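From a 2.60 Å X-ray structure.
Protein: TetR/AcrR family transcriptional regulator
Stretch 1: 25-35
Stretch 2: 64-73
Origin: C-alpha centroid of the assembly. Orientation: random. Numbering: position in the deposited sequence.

Stretch 1, residues 25-35: IVIRAAWQLFL
Stretch 2, residues 64-73: SKEALFASLI

Residues 25-35 are helical throughout, part of a helix extending beyond both ends. Residues 65-73 form a second helix that continues past I73. It starts at K65; S64 is the N-cap residue just before it, with an extended backbone (-159/169) and a p rotamer, and its OG accepts from A67 N (3.1 Å, 159° at the hydrogen). The i to i+4 hydrogen bonds run along both helices, from I73 N to F69 O at 2.8 Å up to L72 N to L68 O at 3.2 Å.

The axes cross almost perpendicularly, at -98°, with a closest approach of 10.3 Å. The nearest CA atoms across the stretches are those of I27 and L72, 6.9 Å apart. No hydrogen bond links the stretches; packing buries 463 Å², both sides summed. V26, A30, F34, L68, F69 and L72 are buried and all apolar, as such a contact suits; L72 has the largest area covered, 93 Å².

Apolar packing centres on L72 (m, t), a knob in the hole formed by I27, A30, W31 and F34. Its CD2 lies 3.4 Å from I27 CG2 and 4.0 Å from CB of W31 (chi1 t, chi2 -124°); its CD1 lies 4.3 Å from A30 CB and 3.8 Å from F34 CE2, near the plane of that ring at its edge. A30 points toward the partner helix, and its lone methyl also meets L68 CG at 4.2 Å. L68 (t, p) places CD1 3.8 Å from V26 CG1, where V26 has chi1 t. I27 (m, m) starts sideways, but its end comes nearer, bringing CD1 4.1 Å from S71 CB.

The aromatic contact pairs F34 (chi1 -68°, chi2 -23°) with F69 (-165°, 32°). Their centroids are 5.3 Å apart and the planes meet obliquely at 71°, with F34 CD2 3.9 Å from F69 CD1. K65 (t, t, p, t) contributes aliphatic length, CG lying 4.3 Å from F34 CZ, while its NZ is hydrogen-bonded elsewhere in the structure.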

# COMPACT_ATOMS: atom_id res chain seq x y z
N ILE A 25 -0.50 -20.86 24.71
CA ILE A 25 -0.23 -22.01 23.84
C ILE A 25 -1.26 -22.07 22.73
O ILE A 25 -0.94 -22.34 21.57
CB ILE A 25 -0.24 -23.33 24.63
CG1 ILE A 25 0.96 -23.36 25.58
CG2 ILE A 25 -0.22 -24.53 23.68
CD1 ILE A 25 0.89 -24.42 26.68
N VAL A 26 -2.51 -21.83 23.10
CA VAL A 26 -3.62 -21.80 22.14
C VAL A 26 -3.41 -20.70 21.11
O VAL A 26 -3.52 -20.94 19.92
CB VAL A 26 -4.97 -21.59 22.85
CG1 VAL A 26 -6.03 -21.14 21.86
CG2 VAL A 26 -5.41 -22.86 23.56
N ILE A 27 -3.08 -19.51 21.59
CA ILE A 27 -2.76 -18.40 20.72
C ILE A 27 -1.70 -18.79 19.69
O ILE A 27 -1.92 -18.62 18.49
CB ILE A 27 -2.26 -17.20 21.53
CG1 ILE A 27 -3.41 -16.58 22.31
CG2 ILE A 27 -1.59 -16.16 20.64
CD1 ILE A 27 -4.36 -15.77 21.47
N ARG A 28 -0.57 -19.33 20.13
CA ARG A 28 0.51 -19.65 19.19
C ARG A 28 0.07 -20.74 18.23
O ARG A 28 0.44 -20.74 17.06
CB ARG A 28 1.79 -20.07 19.91
CG ARG A 28 2.51 -18.94 20.60
CD ARG A 28 3.84 -19.46 21.17
NE ARG A 28 3.72 -20.36 22.33
CZ ARG A 28 3.45 -19.96 23.58
NH1 ARG A 28 3.38 -20.86 24.56
NH2 ARG A 28 3.23 -18.68 23.86
N ALA A 29 -0.74 -21.67 18.69
CA ALA A 29 -1.19 -22.75 17.82
C ALA A 29 -2.14 -22.23 16.72
O ALA A 29 -2.13 -22.71 15.59
CB ALA A 29 -1.87 -23.83 18.63
N ALA A 30 -2.96 -21.25 17.09
CA ALA A 30 -3.92 -20.70 16.18
C ALA A 30 -3.22 -19.86 15.17
O ALA A 30 -3.56 -19.86 14.00
CB ALA A 30 -4.94 -19.87 16.93
N TRP A 31 -2.22 -19.12 15.62
CA TRP A 31 -1.44 -18.30 14.71
C TRP A 31 -0.86 -19.20 13.62
O TRP A 31 -1.02 -18.95 12.43
CB TRP A 31 -0.37 -17.55 15.51
CG TRP A 31 0.54 -16.71 14.78
CD1 TRP A 31 1.93 -16.77 14.77
CD2 TRP A 31 0.18 -15.63 13.98
NE1 TRP A 31 2.43 -15.78 13.98
CE2 TRP A 31 1.38 -15.06 13.48
CE3 TRP A 31 -1.06 -15.07 13.61
CZ2 TRP A 31 1.38 -13.96 12.63
CZ3 TRP A 31 -1.06 -14.00 12.77
CH2 TRP A 31 0.15 -13.44 12.29
N GLN A 32 -0.22 -20.29 14.05
CA GLN A 32 0.38 -21.23 13.14
C GLN A 32 -0.62 -21.70 12.08
O GLN A 32 -0.32 -21.69 10.88
CB GLN A 32 0.90 -22.42 13.92
CG GLN A 32 1.62 -23.48 13.08
CD GLN A 32 2.88 -23.01 12.39
OE1 GLN A 32 3.98 -23.20 12.91
NE2 GLN A 32 2.75 -22.47 11.16
N LEU A 33 -1.80 -22.11 12.49
CA LEU A 33 -2.77 -22.61 11.54
C LEU A 33 -3.32 -21.53 10.61
O LEU A 33 -3.53 -21.77 9.42
CB LEU A 33 -3.93 -23.30 12.25
CG LEU A 33 -3.57 -24.66 12.87
CD1 LEU A 33 -4.66 -25.16 13.80
CD2 LEU A 33 -3.35 -25.68 11.76
N PHE A 34 -3.56 -20.35 11.14
CA PHE A 34 -4.08 -19.29 10.33
C PHE A 34 -3.09 -18.99 9.22
O PHE A 34 -3.50 -18.73 8.08
CB PHE A 34 -4.36 -18.03 11.15
CG PHE A 34 -5.48 -18.17 12.13
CD1 PHE A 34 -6.46 -19.11 11.97
CD2 PHE A 34 -5.55 -17.34 13.21
CE1 PHE A 34 -7.48 -19.25 12.91
CE2 PHE A 34 -6.56 -17.47 14.14
CZ PHE A 34 -7.53 -18.43 13.99
N LEU A 35 -1.79 -19.02 9.51
CA LEU A 35 -0.87 -18.70 8.42
C LEU A 35 -0.60 -19.90 7.53
O LEU A 35 -0.44 -19.70 6.35
CB LEU A 35 0.36 -17.85 8.75
CG LEU A 35 0.93 -17.87 10.13
CD1 LEU A 35 1.58 -19.21 10.37
CD2 LEU A 35 1.92 -16.73 10.26
N SER A 64 -15.29 -17.64 20.40
CA SER A 64 -15.34 -18.01 18.99
C SER A 64 -14.00 -17.86 18.33
O SER A 64 -13.11 -17.19 18.84
CB SER A 64 -16.31 -17.09 18.26
OG SER A 64 -15.86 -15.75 18.27
N LYS A 65 -13.92 -18.40 17.14
CA LYS A 65 -12.75 -18.24 16.30
C LYS A 65 -12.43 -16.75 16.04
O LYS A 65 -11.29 -16.31 16.14
CB LYS A 65 -12.99 -18.96 14.98
CG LYS A 65 -11.73 -19.29 14.21
CD LYS A 65 -11.99 -20.22 13.05
CE LYS A 65 -12.70 -19.50 11.92
NZ LYS A 65 -12.98 -20.42 10.80
N GLU A 66 -13.46 -15.97 15.71
CA GLU A 66 -13.33 -14.52 15.52
C GLU A 66 -12.70 -13.89 16.77
O GLU A 66 -11.80 -13.08 16.69
CB GLU A 66 -14.68 -13.89 15.23
CG GLU A 66 -15.32 -14.23 13.87
CD GLU A 66 -15.95 -15.64 13.77
OE1 GLU A 66 -16.07 -16.37 14.79
OE2 GLU A 66 -16.37 -16.01 12.63
N ALA A 67 -13.18 -14.28 17.94
CA ALA A 67 -12.62 -13.71 19.16
C ALA A 67 -11.14 -14.08 19.33
O ALA A 67 -10.33 -13.28 19.75
CB ALA A 67 -13.46 -14.13 20.37
N LEU A 68 -10.79 -15.27 18.94
CA LEU A 68 -9.41 -15.71 19.03
C LEU A 68 -8.50 -14.87 18.15
O LEU A 68 -7.44 -14.42 18.57
CB LEU A 68 -9.34 -17.13 18.54
CG LEU A 68 -8.26 -18.14 18.73
CD1 LEU A 68 -7.76 -18.30 20.11
CD2 LEU A 68 -8.90 -19.48 18.35
N PHE A 69 -8.95 -14.60 16.94
CA PHE A 69 -8.16 -13.81 16.01
C PHE A 69 -8.06 -12.34 16.43
O PHE A 69 -7.01 -11.68 16.25
CB PHE A 69 -8.75 -13.90 14.61
CG PHE A 69 -7.83 -13.42 13.53
CD1 PHE A 69 -6.47 -13.58 13.64
CD2 PHE A 69 -8.32 -12.86 12.38
CE1 PHE A 69 -5.62 -13.13 12.66
CE2 PHE A 69 -7.49 -12.41 11.40
CZ PHE A 69 -6.13 -12.55 11.53
N ALA A 70 -9.13 -11.83 17.01
CA ALA A 70 -9.10 -10.51 17.59
C ALA A 70 -8.04 -10.39 18.67
O ALA A 70 -7.31 -9.38 18.72
CB ALA A 70 -10.46 -10.15 18.13
N SER A 71 -7.89 -11.39 19.53
CA SER A 71 -6.79 -11.35 20.53
C SER A 71 -5.42 -11.33 19.88
O SER A 71 -4.51 -10.67 20.35
CB SER A 71 -6.85 -12.56 21.44
OG SER A 71 -7.85 -12.42 22.42
N LEU A 72 -5.28 -12.09 18.80
CA LEU A 72 -4.00 -12.14 18.11
C LEU A 72 -3.68 -10.79 17.53
O LEU A 72 -2.56 -10.29 17.69
CB LEU A 72 -4.05 -13.11 16.97
CG LEU A 72 -3.74 -14.55 17.43
CD1 LEU A 72 -4.23 -15.63 16.49
CD2 LEU A 72 -2.23 -14.70 17.65
N ILE A 73 -4.68 -10.20 16.88
CA ILE A 73 -4.53 -8.87 16.34
C ILE A 73 -4.16 -7.85 17.39
O ILE A 73 -3.18 -7.13 17.23
CB ILE A 73 -5.81 -8.39 15.67
CG1 ILE A 73 -5.97 -9.11 14.35
CG2 ILE A 73 -5.77 -6.90 15.40
CD1 ILE A 73 -7.34 -8.94 13.76